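PDB 4B4H: beta-1,4-exocellulase from Thermobifida fusca, which is a cellobiohydrolase (Cel6B), here as its family 6 catalytic domain, and probably hydrolyses the beta-1,4-glycosidic bonds of cellulose. Local coordinates for residues A[57-69]-A[117-129]. Residues are numbered along the deposited sequence; the frame is centred on the assembly and turned at random. Where two conformers were deposited one is given.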
loop_
_atom_site.group_PDB
_atom_site.type_symbol
_atom_site.label_atom_id
_atom_site.label_comp_id
_atom_site.label_asym_id
_atom_site.label_seq_id
_atom_site.Cartn_x
_atom_site.Cartn_y
_atom_site.Cartn_z
ATOM N N MET A 57 -6.215 21.625 -0.470
ATOM C CA MET A 57 -5.567 21.339 -1.742
ATOM C C MET A 57 -6.269 20.203 -2.486
ATOM O O MET A 57 -6.339 19.069 -1.994
ATOM C CB MET A 57 -4.092 20.970 -1.552
ATOM C CG MET A 57 -3.203 22.052 -0.954
ATOM S SD MET A 57 -1.459 21.614 -1.156
ATOM C CE MET A 57 -1.136 22.110 -2.843
ATOM N N GLY A 58 -6.786 20.516 -3.669
ATOM C CA GLY A 58 -7.315 19.496 -4.559
ATOM C C GLY A 58 -6.206 18.969 -5.437
ATOM O O GLY A 58 -5.040 19.388 -5.320
ATOM N N LEU A 59 -6.565 18.042 -6.324
ATOM C CA LEU A 59 -5.585 17.454 -7.226
ATOM C C LEU A 59 -4.883 18.545 -8.027
ATOM O O LEU A 59 -3.649 18.547 -8.124
ATOM C CB LEU A 59 -6.211 16.416 -8.164
ATOM C CG LEU A 59 -5.217 15.732 -9.117
ATOM C CD1 LEU A 59 -4.010 15.123 -8.409
ATOM C CD2 LEU A 59 -5.907 14.683 -9.975
ATOM N N ARG A 60 -5.670 19.470 -8.583
ATOM C CA ARG A 60 -5.129 20.567 -9.381
ATOM C C ARG A 60 -4.123 21.367 -8.551
ATOM O O ARG A 60 -3.029 21.663 -9.012
ATOM C CB ARG A 60 -6.259 21.464 -9.903
ATOM C CG ARG A 60 -5.769 22.720 -10.609
ATOM C CD ARG A 60 -6.887 23.432 -11.347
ATOM N NE ARG A 60 -6.438 24.711 -11.886
ATOM C CZ ARG A 60 -6.274 25.804 -11.149
ATOM N NH1 ARG A 60 -6.530 25.764 -9.849
ATOM N NH2 ARG A 60 -5.858 26.933 -11.706
ATOM N N ASP A 61 -4.507 21.685 -7.314
ATOM C CA ASP A 61 -3.631 22.368 -6.350
ATOM C C ASP A 61 -2.296 21.655 -6.107
ATOM O O ASP A 61 -1.242 22.299 -6.138
ATOM C CB ASP A 61 -4.336 22.577 -5.000
ATOM C CG ASP A 61 -5.313 23.740 -5.004
ATOM O OD1 ASP A 61 -5.093 24.728 -5.742
ATOM O OD2 ASP A 61 -6.314 23.658 -4.245
ATOM N N HIS A 62 -2.330 20.341 -5.849
ATOM C CA HIS A 62 -1.082 19.582 -5.668
ATOM C C HIS A 62 -0.255 19.508 -6.920
ATOM O O HIS A 62 0.976 19.503 -6.861
ATOM C CB HIS A 62 -1.346 18.156 -5.188
ATOM C CG HIS A 62 -1.742 18.058 -3.737
ATOM N ND1 HIS A 62 -0.853 18.223 -2.732
ATOM C CD2 HIS A 62 -2.969 17.789 -3.138
ATOM C CE1 HIS A 62 -1.478 18.057 -1.550
ATOM N NE2 HIS A 62 -2.777 17.808 -1.799
ATOM N N LEU A 63 -0.910 19.407 -8.073
ATOM C CA LEU A 63 -0.170 19.298 -9.330
ATOM C C LEU A 63 0.554 20.591 -9.712
ATOM O O LEU A 63 1.701 20.554 -10.177
ATOM C CB LEU A 63 -1.086 18.815 -10.457
ATOM C CG LEU A 63 -1.636 17.395 -10.267
ATOM C CD1 LEU A 63 -2.588 17.095 -11.409
ATOM C CD2 LEU A 63 -0.524 16.360 -10.191
ATOM N N GLU A 64 -0.119 21.717 -9.497
ATOM C CA GLU A 64 0.473 23.052 -9.622
ATOM C C GLU A 64 1.686 23.215 -8.713
ATOM O O GLU A 64 2.707 23.760 -9.130
ATOM C CB GLU A 64 -0.572 24.135 -9.335
ATOM C CG GLU A 64 -1.609 24.265 -10.441
ATOM C CD GLU A 64 -2.504 25.482 -10.305
ATOM O OE1 GLU A 64 -2.625 26.023 -9.189
ATOM O OE2 GLU A 64 -3.107 25.885 -11.326
ATOM N N GLU A 65 1.573 22.736 -7.477
ATOM C CA GLU A 65 2.697 22.790 -6.546
ATOM C C GLU A 65 3.849 21.918 -7.043
ATOM O O GLU A 65 5.023 22.320 -6.979
ATOM C CB GLU A 65 2.248 22.421 -5.124
ATOM C CG GLU A 65 3.352 22.403 -4.064
ATOM C CD GLU A 65 3.961 23.775 -3.762
ATOM O OE1 GLU A 65 3.506 24.790 -4.329
ATOM O OE2 GLU A 65 4.911 23.843 -2.944
ATOM N N ALA A 66 3.532 20.722 -7.548
ATOM C CA ALA A 66 4.570 19.855 -8.113
ATOM C C ALA A 66 5.338 20.514 -9.276
ATOM O O ALA A 66 6.573 20.391 -9.379
ATOM C CB ALA A 66 3.989 18.511 -8.545
ATOM N N VAL A 67 4.599 21.204 -10.146
ATOM C CA VAL A 67 5.175 21.936 -11.285
ATOM C C VAL A 67 6.136 23.010 -10.766
ATOM O O VAL A 67 7.285 23.109 -11.216
ATOM C CB VAL A 67 4.064 22.542 -12.183
ATOM C CG1 VAL A 67 4.611 23.608 -13.108
ATOM C CG2 VAL A 67 3.402 21.450 -13.002
ATOM N N ARG A 68 5.675 23.782 -9.789
ATOM C CA ARG A 68 6.512 24.799 -9.169
ATOM C C ARG A 68 7.790 24.204 -8.583
ATOM O O ARG A 68 8.878 24.729 -8.820
ATOM C CB ARG A 68 5.712 25.557 -8.118
ATOM C CG ARG A 68 6.450 26.701 -7.437
ATOM C CD ARG A 68 5.516 27.441 -6.488
ATOM N NE ARG A 68 4.568 28.276 -7.221
ATOM C CZ ARG A 68 3.318 27.931 -7.534
ATOM N NH1 ARG A 68 2.829 26.741 -7.182
ATOM N NH2 ARG A 68 2.561 28.778 -8.215
ATOM N N GLN A 69 7.669 23.089 -7.859
ATOM C CA GLN A 69 8.845 22.449 -7.252
ATOM C C GLN A 69 9.827 21.867 -8.268
ATOM O O GLN A 69 10.998 21.668 -7.946
ATOM C CB GLN A 69 8.426 21.335 -6.278
ATOM C CG GLN A 69 7.698 21.809 -5.041
ATOM C CD GLN A 69 7.208 20.662 -4.170
ATOM O OE1 GLN A 69 7.670 19.518 -4.284
ATOM N NE2 GLN A 69 6.240 20.955 -3.322
ATOM N N ILE A 117 -8.191 16.352 -15.110
ATOM C CA ILE A 117 -7.140 17.177 -14.512
ATOM C C ILE A 117 -5.738 16.729 -14.941
ATOM O O ILE A 117 -4.881 17.557 -15.268
ATOM C CB ILE A 117 -7.226 17.220 -12.977
ATOM C CG1 ILE A 117 -8.551 17.855 -12.538
ATOM C CG2 ILE A 117 -6.031 17.966 -12.390
ATOM C CD1 ILE A 117 -8.802 17.775 -11.047
ATOM N N MET A 118 -5.493 15.422 -14.968
ATOM C CA MET A 118 -4.160 14.952 -15.352
ATOM C C MET A 118 -3.841 15.284 -16.808
ATOM O O MET A 118 -2.698 15.604 -17.148
ATOM C CB MET A 118 -3.987 13.464 -15.043
ATOM C CG MET A 118 -4.085 13.204 -13.546
ATOM S SD MET A 118 -3.794 11.490 -13.148
ATOM C CE MET A 118 -3.801 11.523 -11.357
ATOM N N TRP A 119 -4.855 15.221 -17.661
ATOM C CA TRP A 119 -4.681 15.593 -19.053
ATOM C C TRP A 119 -4.167 16.998 -19.170
ATOM O O TRP A 119 -3.252 17.244 -19.941
ATOM C CB TRP A 119 -5.976 15.418 -19.839
ATOM C CG TRP A 119 -6.081 14.093 -20.543
ATOM C CD1 TRP A 119 -6.989 13.067 -20.297
ATOM C CD2 TRP A 119 -5.257 13.615 -21.661
ATOM N NE1 TRP A 119 -6.782 12.011 -21.147
ATOM C CE2 TRP A 119 -5.754 12.272 -21.996
ATOM C CE3 TRP A 119 -4.177 14.133 -22.380
ATOM C CZ2 TRP A 119 -5.196 11.519 -23.010
ATOM C CZ3 TRP A 119 -3.635 13.369 -23.413
ATOM C CH2 TRP A 119 -4.124 12.088 -23.713
ATOM N N ASP A 120 -4.733 17.940 -18.416
ATOM C CA ASP A 120 -4.261 19.321 -18.485
ATOM C C ASP A 120 -2.756 19.336 -18.303
ATOM O O ASP A 120 -2.024 19.928 -19.103
ATOM C CB ASP A 120 -4.887 20.184 -17.394
ATOM C CG ASP A 120 -6.376 20.394 -17.587
ATOM O OD1 ASP A 120 -6.861 20.338 -18.738
ATOM O OD2 ASP A 120 -7.061 20.618 -16.573
ATOM N N PHE A 121 -2.301 18.640 -17.265
ATOM C CA PHE A 121 -0.898 18.660 -16.884
ATOM C C PHE A 121 0.071 17.903 -17.809
ATOM O O PHE A 121 1.285 18.026 -17.668
ATOM C CB PHE A 121 -0.762 18.282 -15.403
ATOM C CG PHE A 121 -1.290 19.349 -14.472
ATOM C CD1 PHE A 121 -2.650 19.425 -14.157
ATOM C CD2 PHE A 121 -0.435 20.324 -13.957
ATOM C CE1 PHE A 121 -3.133 20.426 -13.324
ATOM C CE2 PHE A 121 -0.915 21.332 -13.134
ATOM C CZ PHE A 121 -2.263 21.379 -12.803
ATOM N N ALA A 122 -0.466 17.164 -18.780
ATOM C CA ALA A 122 0.340 16.435 -19.752
ATOM C C ALA A 122 1.193 17.378 -20.589
ATOM O O ALA A 122 2.203 16.963 -21.169
ATOM C CB ALA A 122 -0.545 15.594 -20.657
ATOM N N ASP A 123 0.780 18.645 -20.630
ATOM C CA ASP A 123 1.480 19.694 -21.367
ATOM C C ASP A 123 2.863 20.024 -20.798
ATOM O O ASP A 123 3.698 20.613 -21.486
ATOM C CB ASP A 123 0.610 20.957 -21.489
ATOM C CG ASP A 123 0.384 21.678 -20.156
ATOM O OD1 ASP A 123 0.486 21.061 -19.068
ATOM O OD2 ASP A 123 0.085 22.891 -20.212
ATOM N N TYR A 124 3.095 19.646 -19.546
ATOM C CA TYR A 124 4.404 19.800 -18.937
ATOM C C TYR A 124 5.161 18.481 -18.955
ATOM O O TYR A 124 4.858 17.571 -18.178
ATOM C CB TYR A 124 4.299 20.380 -17.523
ATOM C CG TYR A 124 5.636 20.496 -16.820
ATOM C CD1 TYR A 124 6.780 20.911 -17.511
ATOM C CD2 TYR A 124 5.755 20.206 -15.465
ATOM C CE1 TYR A 124 8.003 21.004 -16.876
ATOM C CE2 TYR A 124 6.977 20.305 -14.815
ATOM C CZ TYR A 124 8.094 20.711 -15.524
ATOM O OH TYR A 124 9.311 20.814 -14.890
ATOM N N GLU A 125 6.157 18.402 -19.838
ATOM C CA GLU A 125 6.840 17.144 -20.155
ATOM C C GLU A 125 7.583 16.539 -18.970
ATOM O O GLU A 125 7.652 15.320 -18.830
ATOM C CB GLU A 125 7.816 17.332 -21.324
ATOM C CG GLU A 125 8.438 16.029 -21.821
ATOM C CD GLU A 125 7.414 15.095 -22.438
ATOM O OE1 GLU A 125 6.667 15.544 -23.334
ATOM O OE2 GLU A 125 7.344 13.916 -22.028
ATOM N N ASN A 126 8.146 17.398 -18.131
ATOM C CA ASN A 126 9.005 16.921 -17.058
ATOM C C ASN A 126 8.270 16.575 -15.760
ATOM O O ASN A 126 8.908 16.294 -14.754
ATOM C CB ASN A 126 10.169 17.906 -16.813
ATOM C CG ASN A 126 11.373 17.639 -17.720
ATOM O OD1 ASN A 126 11.577 16.519 -18.197
ATOM N ND2 ASN A 126 12.191 18.667 -17.941
ATOM N N LEU A 127 6.933 16.605 -15.777
ATOM C CA LEU A 127 6.153 16.123 -14.640
ATOM C C LEU A 127 5.779 14.663 -14.848
ATOM O O LEU A 127 5.237 14.298 -15.890
ATOM C CB LEU A 127 4.885 16.955 -14.422
ATOM C CG LEU A 127 4.011 16.564 -13.226
ATOM C CD1 LEU A 127 4.741 16.773 -11.912
ATOM C CD2 LEU A 127 2.700 17.324 -13.273
ATOM N N ARG A 128 6.061 13.837 -13.846
ATOM C CA ARG A 128 5.727 12.418 -13.907
ATOM C C ARG A 128 4.699 12.165 -12.818
ATOM O O ARG A 128 4.941 12.483 -11.649
ATOM C CB ARG A 128 6.997 11.583 -13.709
ATOM C CG ARG A 128 7.941 11.619 -14.905
ATOM C CD ARG A 128 9.369 11.730 -14.433
ATOM N NE ARG A 128 10.297 11.972 -15.536
ATOM C CZ ARG A 128 11.575 11.606 -15.511
ATOM N NH1 ARG A 128 12.061 10.964 -14.449
ATOM N NH2 ARG A 128 12.367 11.873 -16.539
ATOM N N ILE A 129 3.524 11.669 -13.212
ATOM C CA ILE A 129 2.483 11.348 -12.252
ATOM C C ILE A 129 2.472 9.836 -12.137
ATOM O O ILE A 129 2.126 9.156 -13.086
ATOM C CB ILE A 129 1.097 11.842 -12.717
ATOM C CG1 ILE A 129 1.119 13.351 -12.992
ATOM C CG2 ILE A 129 0.012 11.530 -11.690
ATOM C CD1 ILE A 129 -0.200 13.904 -13.497
#
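Tyr124 and Val67 touch each other, and both hydrogen-bond to Ser70: its OG meets Tyr124 OH and Val67 O. This ties the loop after helix 103-121 to the C-terminal end of helix 59-70. Beside these bonds, Val67 CG2 lies 3.6 Å from Tyr124 CD2.

Between the segments themselves the contact is apolar. Phe121 is its centre, a knob in a hole formed by Arg60, Leu63, Glu64 and Val67. Its CG stands anti to the carbonyl carbon (chi1 -70°), which sends the ring across to helix 59-70. Leu63 CB sits over the middle of one ring face, 3.6 Å from the centroid and 10° off the normal, a CH-pi contact. Leu63 CD1 covers the same face. Two groups meet the ring at its edge: Glu64 CG, 3.8 Å from Phe121 CZ, and Val67 CG2 near Phe121 CD2. With an alanine at Phe121, Leu63 would probably lose its aromatic partner and a gap would be likely to open between the helices.

Along the first turn of helix 59-70, Ile117 CG2 lies 3.7 Å from Leu63 CD1 and near Leu59 CG. Deeper in, Met118 CE reaches Leu59 CD2 at 4.0 Å. Strand 127-133 continues the apolar seam: Leu127 CD1 is 3.9 Å from Ala66 CB, and Ile129 CD1 touches Leu63 CD2.

The two helical segments run nearly parallel, at 20°, on the outside of the distorted beta/alpha barrel of glycoside hydrolase family 6. Helix 103-121 lies in the beta-alpha-beta crossover that joins the parallel neighbours 75-81 and 127-133. Leu59 and Ala66 also pack on strand 75-81, while Met118 and Ile129 reach Val180 of strand 180-185.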